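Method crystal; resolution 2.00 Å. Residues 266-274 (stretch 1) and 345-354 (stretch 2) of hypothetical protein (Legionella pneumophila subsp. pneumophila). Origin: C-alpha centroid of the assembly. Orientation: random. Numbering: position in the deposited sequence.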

ATOM      1  N   PRO A 266      -3.610  17.693  -5.489  1.00 37.36           N
ATOM      2  CA  PRO A 266      -3.769  18.204  -6.871  1.00 36.43           C
ATOM      3  C   PRO A 266      -3.088  19.571  -7.015  1.00 38.72           C
ATOM      4  O   PRO A 266      -3.750  20.603  -7.119  1.00 37.04           O
ATOM      5  N   SER A 267      -1.739  19.568  -6.985  1.00 34.13           N
ATOM      6  CA  SER A 267      -0.856  20.756  -7.006  1.00 32.17           C
ATOM      7  C   SER A 267      -0.928  21.533  -8.319  1.00 36.04           C
ATOM      8  O   SER A 267      -0.480  22.678  -8.371  1.00 36.67           O
ATOM      9  N   ALA A 268      -1.456  20.904  -9.383  1.00 32.18           N
ATOM     10  CA  ALA A 268      -1.610  21.526 -10.700  1.00 31.04           C
ATOM     11  C   ALA A 268      -2.636  20.763 -11.519  1.00 35.30           C
ATOM     12  O   ALA A 268      -2.832  19.557 -11.308  1.00 36.49           O
ATOM     13  N   SER A 269      -3.323  21.474 -12.423  1.00 31.16           N
ATOM     14  CA  SER A 269      -4.340  20.875 -13.268  1.00 32.13           C
ATOM     15  C   SER A 269      -4.246  21.351 -14.703  1.00 35.41           C
ATOM     16  O   SER A 269      -3.870  22.490 -14.948  1.00 35.63           O
ATOM     17  N   LEU A 270      -4.582  20.468 -15.643  1.00 32.49           N
ATOM     18  CA  LEU A 270      -4.683  20.778 -17.077  1.00 33.61           C
ATOM     19  C   LEU A 270      -6.088  21.324 -17.344  1.00 41.20           C
ATOM     20  O   LEU A 270      -7.064  20.781 -16.804  1.00 38.99           O
HETATM   21  N   MSE A 271      -6.208  22.380 -18.171  1.00 42.14           N
HETATM   22  CA  MSE A 271      -7.518  22.996 -18.423  1.00 44.44           C
HETATM   23  C   MSE A 271      -7.989  22.902 -19.885  1.00 49.33           C
HETATM   24  O   MSE A 271      -9.122  22.499 -20.128  1.00 51.06           O
ATOM     25  N   ASN A 272      -7.163  23.320 -20.839  1.00 44.96           N
ATOM     26  CA  ASN A 272      -7.532  23.348 -22.260  1.00 46.23           C
ATOM     27  C   ASN A 272      -6.403  22.818 -23.109  1.00 49.65           C
ATOM     28  O   ASN A 272      -5.261  23.149 -22.829  1.00 49.46           O
ATOM     29  N   VAL A 273      -6.705  22.034 -24.152  1.00 44.75           N
ATOM     30  CA  VAL A 273      -5.677  21.513 -25.050  1.00 43.70           C
ATOM     31  C   VAL A 273      -6.096  21.866 -26.485  1.00 48.32           C
ATOM     32  O   VAL A 273      -7.269  21.757 -26.848  1.00 47.96           O
ATOM     33  N   LYS A 274      -5.142  22.371 -27.263  1.00 45.81           N
ATOM     34  CA  LYS A 274      -5.368  22.755 -28.655  1.00 47.40           C
ATOM     35  C   LYS A 274      -4.151  22.343 -29.479  1.00 52.90           C
ATOM     36  O   LYS A 274      -3.039  22.248 -28.953  1.00 50.99           O
ATOM     37  N   TYR A 345      -4.974  10.533 -32.852  1.00 58.24           N
ATOM     38  CA  TYR A 345      -5.604  11.038 -31.633  1.00 56.71           C
ATOM     39  C   TYR A 345      -4.629  10.980 -30.428  1.00 54.63           C
ATOM     40  O   TYR A 345      -3.617  10.277 -30.472  1.00 51.28           O
ATOM     41  N   LEU A 346      -4.939  11.761 -29.374  1.00 49.68           N
ATOM     42  CA  LEU A 346      -4.172  11.796 -28.128  1.00 48.49           C
ATOM     43  C   LEU A 346      -4.772  10.788 -27.180  1.00 51.28           C
ATOM     44  O   LEU A 346      -5.940  10.942 -26.801  1.00 50.84           O
ATOM     45  N   GLY A 347      -4.001   9.744 -26.848  1.00 46.81           N
ATOM     46  CA  GLY A 347      -4.435   8.669 -25.950  1.00 45.57           C
ATOM     47  C   GLY A 347      -4.659   9.110 -24.512  1.00 48.68           C
ATOM     48  O   GLY A 347      -5.609   8.680 -23.846  1.00 48.69           O
ATOM     49  N   TYR A 348      -3.767   9.973 -24.010  1.00 43.46           N
ATOM     50  CA  TYR A 348      -3.902  10.493 -22.660  1.00 42.01           C
ATOM     51  C   TYR A 348      -3.172  11.809 -22.522  1.00 44.32           C
ATOM     52  O   TYR A 348      -2.354  12.170 -23.369  1.00 42.82           O
ATOM     53  N   LEU A 349      -3.481  12.510 -21.428  1.00 40.44           N
ATOM     54  CA  LEU A 349      -2.855  13.731 -20.956  1.00 39.58           C
ATOM     55  C   LEU A 349      -2.605  13.571 -19.464  1.00 41.40           C
ATOM     56  O   LEU A 349      -3.556  13.561 -18.678  1.00 39.39           O
ATOM     57  N   ARG A 350      -1.336  13.374 -19.091  1.00 38.26           N
ATOM     58  CA  ARG A 350      -0.907  13.146 -17.701  1.00 37.26           C
ATOM     59  C   ARG A 350       0.055  14.242 -17.229  1.00 38.43           C
ATOM     60  O   ARG A 350       0.971  14.620 -17.968  1.00 37.57           O
ATOM     61  N   LEU A 351      -0.154  14.744 -16.008  1.00 32.48           N
ATOM     62  CA  LEU A 351       0.723  15.758 -15.455  1.00 31.55           C
ATOM     63  C   LEU A 351       1.336  15.220 -14.160  1.00 33.73           C
ATOM     64  O   LEU A 351       0.610  14.810 -13.260  1.00 32.98           O
ATOM     65  N   ILE A 352       2.675  15.155 -14.116  1.00 30.39           N
ATOM     66  CA  ILE A 352       3.427  14.620 -12.976  1.00 29.83           C
ATOM     67  C   ILE A 352       4.028  15.764 -12.190  1.00 33.13           C
ATOM     68  O   ILE A 352       4.583  16.675 -12.786  1.00 34.47           O
ATOM     69  N   ASP A 353       3.993  15.665 -10.876  1.00 29.82           N
ATOM     70  CA  ASP A 353       4.652  16.597  -9.961  1.00 29.64           C
ATOM     71  C   ASP A 353       5.867  15.870  -9.431  1.00 32.90           C
ATOM     72  O   ASP A 353       5.702  14.948  -8.646  1.00 30.98           O
ATOM     73  N   TYR A 354       7.089  16.289  -9.823  1.00 32.50           N
ATOM     74  CA  TYR A 354       8.308  15.622  -9.365  1.00 33.75           C
ATOM     75  C   TYR A 354       8.603  15.894  -7.899  1.00 38.68           C
ATOM     76  O   TYR A 354       9.382  15.146  -7.304  1.00 38.36           O
TER

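At the apolar centre of the contact lies Leu270, whose CA-to-CB bond points toward the second stretch. Its m,t rotamer (chi1 -55°, chi2 175°) places CD1 3.8 Å from CB of Leu349 and CD2 4.2 Å from CD2 of Leu351, so that the one side chain reaches two residues of the facing strand. Strands 268-274 and 345-353 run roughly antiparallel, with an angle of 151° between their directions and a closest approach of 7.9 Å between their axes. At this distance the backbones do not hydrogen-bond to each other; the contact is made largely by side chains, and 377 Å² is buried between the stretches, both sides summed.

Leu349 also points toward the first stretch and is likewise m,t; its CD1 lies 3.8 Å from CG1 of Val273. With chi1 of Val273 at 54° (p), CG2 of Val273 lies 4.3 Å from CD1 of Leu346 and equally close to CD1 of Leu349. Leu346, again m,t, thus closes this end of the apolar row with a looser contact. In the other direction Leu351 adopts a different rotamer, t,p, and its CD2 approaches CB of Ala268 to 3.6 Å. The same CD2 of Leu351 is shared with Leu270.

Alternate residues Ser269 and Arg350 direct their CA-to-CB bonds away from the interface, and OG of Ser269 and NE and NH2 of Arg350 find hydrogen-bonding partners elsewhere in the structure.

Beyond Ala268 and Leu351 the contact turns polar. Ser267 (chi1 46°, p) and Asp353 (chi1 178°, t) both point inward, and OG of Ser267 donates a hydrogen bond of 2.7 Å to OD2 of Asp353. This is the only hydrogen bond between the stretches; both residues are buried, and OD1 and OD2 of Asp353 are also hydrogen-bonded just outside the stretches.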

ATOM      1  CB  PRO A 266      -5.292  18.275  -7.029  1.00 38.55           C
ATOM      2  CG  PRO A 266      -5.821  18.501  -5.643  1.00 43.69           C
ATOM      3  CD  PRO A 266      -4.879  17.781  -4.719  1.00 39.99           C
ATOM      4  CB  SER A 267       0.580  20.330  -6.760  1.00 30.46           C
ATOM      5  OG  SER A 267       0.925  19.194  -7.542  1.00 34.00           O
ATOM      6  CB  ALA A 268      -0.274  21.580 -11.435  1.00 31.54           C
ATOM      7  CB  SER A 269      -5.733  21.200 -12.728  1.00 37.38           C
ATOM      8  OG  SER A 269      -5.931  20.610 -11.455  1.00 44.55           O
ATOM      9  CB  LEU A 270      -4.391  19.550 -17.950  1.00 33.20           C
ATOM     10  CG  LEU A 270      -3.061  18.824 -17.744  1.00 37.82           C
ATOM     11  CD1 LEU A 270      -3.013  17.574 -18.591  1.00 38.77           C
ATOM     12  CD2 LEU A 270      -1.867  19.729 -18.053  1.00 36.85           C
HETATM   13  CB  MSE A 271      -7.491  24.469 -18.006  1.00 48.13           C
HETATM   14  CG  MSE A 271      -7.221  24.669 -16.520  1.00 57.70           C
HETATM   15 SE   MSE A 271      -6.895  26.531 -16.081  0.75 69.85          SE
HETATM   16  CE  MSE A 271      -8.711  27.282 -16.522  1.00 67.54           C
ATOM     17  CB  ASN A 272      -7.862  24.793 -22.713  1.00 47.96           C
ATOM     18  CG  ASN A 272      -9.003  25.469 -21.992  1.00 77.93           C
ATOM     19  OD1 ASN A 272     -10.169  25.412 -22.426  1.00 78.21           O
ATOM     20  ND2 ASN A 272      -8.681  26.199 -20.925  1.00 59.98           N
ATOM     21  CB  VAL A 273      -5.348  20.003 -24.840  1.00 47.05           C
ATOM     22  CG1 VAL A 273      -6.584  19.116 -24.913  1.00 47.43           C
ATOM     23  CG2 VAL A 273      -4.260  19.515 -25.791  1.00 47.00           C
ATOM     24  CB  LYS A 274      -5.642  24.279 -28.755  1.00 49.61           C
ATOM     25  CG  LYS A 274      -6.062  24.788 -30.133  1.00 80.55           C
ATOM     26  CD  LYS A 274      -5.927  26.312 -30.255  1.00 94.33           C
ATOM     27  CE  LYS A 274      -6.320  26.839 -31.620  1.00102.17           C
ATOM     28  NZ  LYS A 274      -7.786  26.760 -31.865  1.00109.56           N
ATOM     29  CB  TYR A 345      -6.924  10.301 -31.315  1.00 59.38           C
ATOM     30  CG  TYR A 345      -6.813   8.884 -30.802  1.00 62.22           C
ATOM     31  CD1 TYR A 345      -6.678   8.622 -29.440  1.00 62.94           C
ATOM     32  CD2 TYR A 345      -6.976   7.797 -31.660  1.00 64.80           C
ATOM     33  CE1 TYR A 345      -6.613   7.316 -28.952  1.00 62.88           C
ATOM     34  CE2 TYR A 345      -6.931   6.483 -31.182  1.00 65.97           C
ATOM     35  CZ  TYR A 345      -6.755   6.251 -29.824  1.00 72.21           C
ATOM     36  OH  TYR A 345      -6.699   4.966 -29.339  1.00 74.49           O
ATOM     37  CB  LEU A 346      -4.147  13.211 -27.497  1.00 48.01           C
ATOM     38  CG  LEU A 346      -3.413  14.311 -28.255  1.00 52.59           C
ATOM     39  CD1 LEU A 346      -3.618  15.660 -27.579  1.00 52.88           C
ATOM     40  CD2 LEU A 346      -1.952  13.995 -28.379  1.00 53.84           C
ATOM     41  CB  TYR A 348      -3.399   9.484 -21.587  1.00 42.69           C
ATOM     42  CG  TYR A 348      -1.941   9.091 -21.673  1.00 43.58           C
ATOM     43  CD1 TYR A 348      -0.940   9.978 -21.294  1.00 44.31           C
ATOM     44  CD2 TYR A 348      -1.569   7.793 -22.015  1.00 45.36           C
ATOM     45  CE1 TYR A 348       0.398   9.603 -21.303  1.00 43.25           C
ATOM     46  CE2 TYR A 348      -0.230   7.396 -22.002  1.00 46.40           C
ATOM     47  CZ  TYR A 348       0.750   8.307 -21.652  1.00 52.55           C
ATOM     48  OH  TYR A 348       2.070   7.933 -21.666  1.00 53.98           O
ATOM     49  CB  LEU A 349      -3.700  14.968 -21.265  1.00 40.25           C
ATOM     50  CG  LEU A 349      -3.886  15.313 -22.735  1.00 46.96           C
ATOM     51  CD1 LEU A 349      -4.889  16.413 -22.880  1.00 48.42           C
ATOM     52  CD2 LEU A 349      -2.564  15.696 -23.389  1.00 49.81           C
ATOM     53  CB  ARG A 350      -0.234  11.769 -17.577  1.00 36.85           C
ATOM     54  CG  ARG A 350      -1.237  10.634 -17.755  1.00 54.46           C
ATOM     55  CD  ARG A 350      -0.627   9.253 -17.733  1.00 61.31           C
ATOM     56  NE  ARG A 350      -1.650   8.264 -18.070  1.00 71.08           N
ATOM     57  CZ  ARG A 350      -1.397   7.021 -18.461  1.00 80.92           C
ATOM     58  NH1 ARG A 350      -0.145   6.593 -18.569  1.00 66.67           N
ATOM     59  NH2 ARG A 350      -2.392   6.203 -18.771  1.00 64.33           N
ATOM     60  CB  LEU A 351      -0.029  17.089 -15.243  1.00 31.39           C
ATOM     61  CG  LEU A 351       0.820  18.279 -14.776  1.00 35.86           C
ATOM     62  CD1 LEU A 351       1.688  18.811 -15.903  1.00 34.38           C
ATOM     63  CD2 LEU A 351      -0.072  19.392 -14.295  1.00 42.61           C
ATOM     64  CB  ILE A 352       4.549  13.612 -13.432  1.00 32.42           C
ATOM     65  CG1 ILE A 352       3.950  12.420 -14.201  1.00 34.51           C
ATOM     66  CG2 ILE A 352       5.380  13.086 -12.226  1.00 32.37           C
ATOM     67  CD1 ILE A 352       4.935  11.549 -14.957  1.00 38.52           C
ATOM     68  CB  ASP A 353       3.700  17.059  -8.836  1.00 30.07           C
ATOM     69  CG  ASP A 353       4.292  17.995  -7.793  1.00 35.37           C
ATOM     70  OD1 ASP A 353       5.529  18.227  -7.821  1.00 36.41           O
ATOM     71  OD2 ASP A 353       3.521  18.534  -6.982  1.00 38.82           O
ATOM     72  CB  TYR A 354       9.507  16.009 -10.215  1.00 36.44           C
ATOM     73  CG  TYR A 354       9.482  15.340 -11.570  1.00 39.85           C
ATOM     74  CD1 TYR A 354       9.805  13.997 -11.708  1.00 43.00           C
ATOM     75  CD2 TYR A 354       9.202  16.063 -12.720  1.00 41.97           C
ATOM     76  CE1 TYR A 354       9.834  13.384 -12.955  1.00 46.45           C
ATOM     77  CE2 TYR A 354       9.241  15.466 -13.976  1.00 44.60           C
ATOM     78  CZ  TYR A 354       9.535  14.118 -14.089  1.00 53.87           C
ATOM     79  OH  TYR A 354       9.561  13.512 -15.320  1.00 53.89           O
TER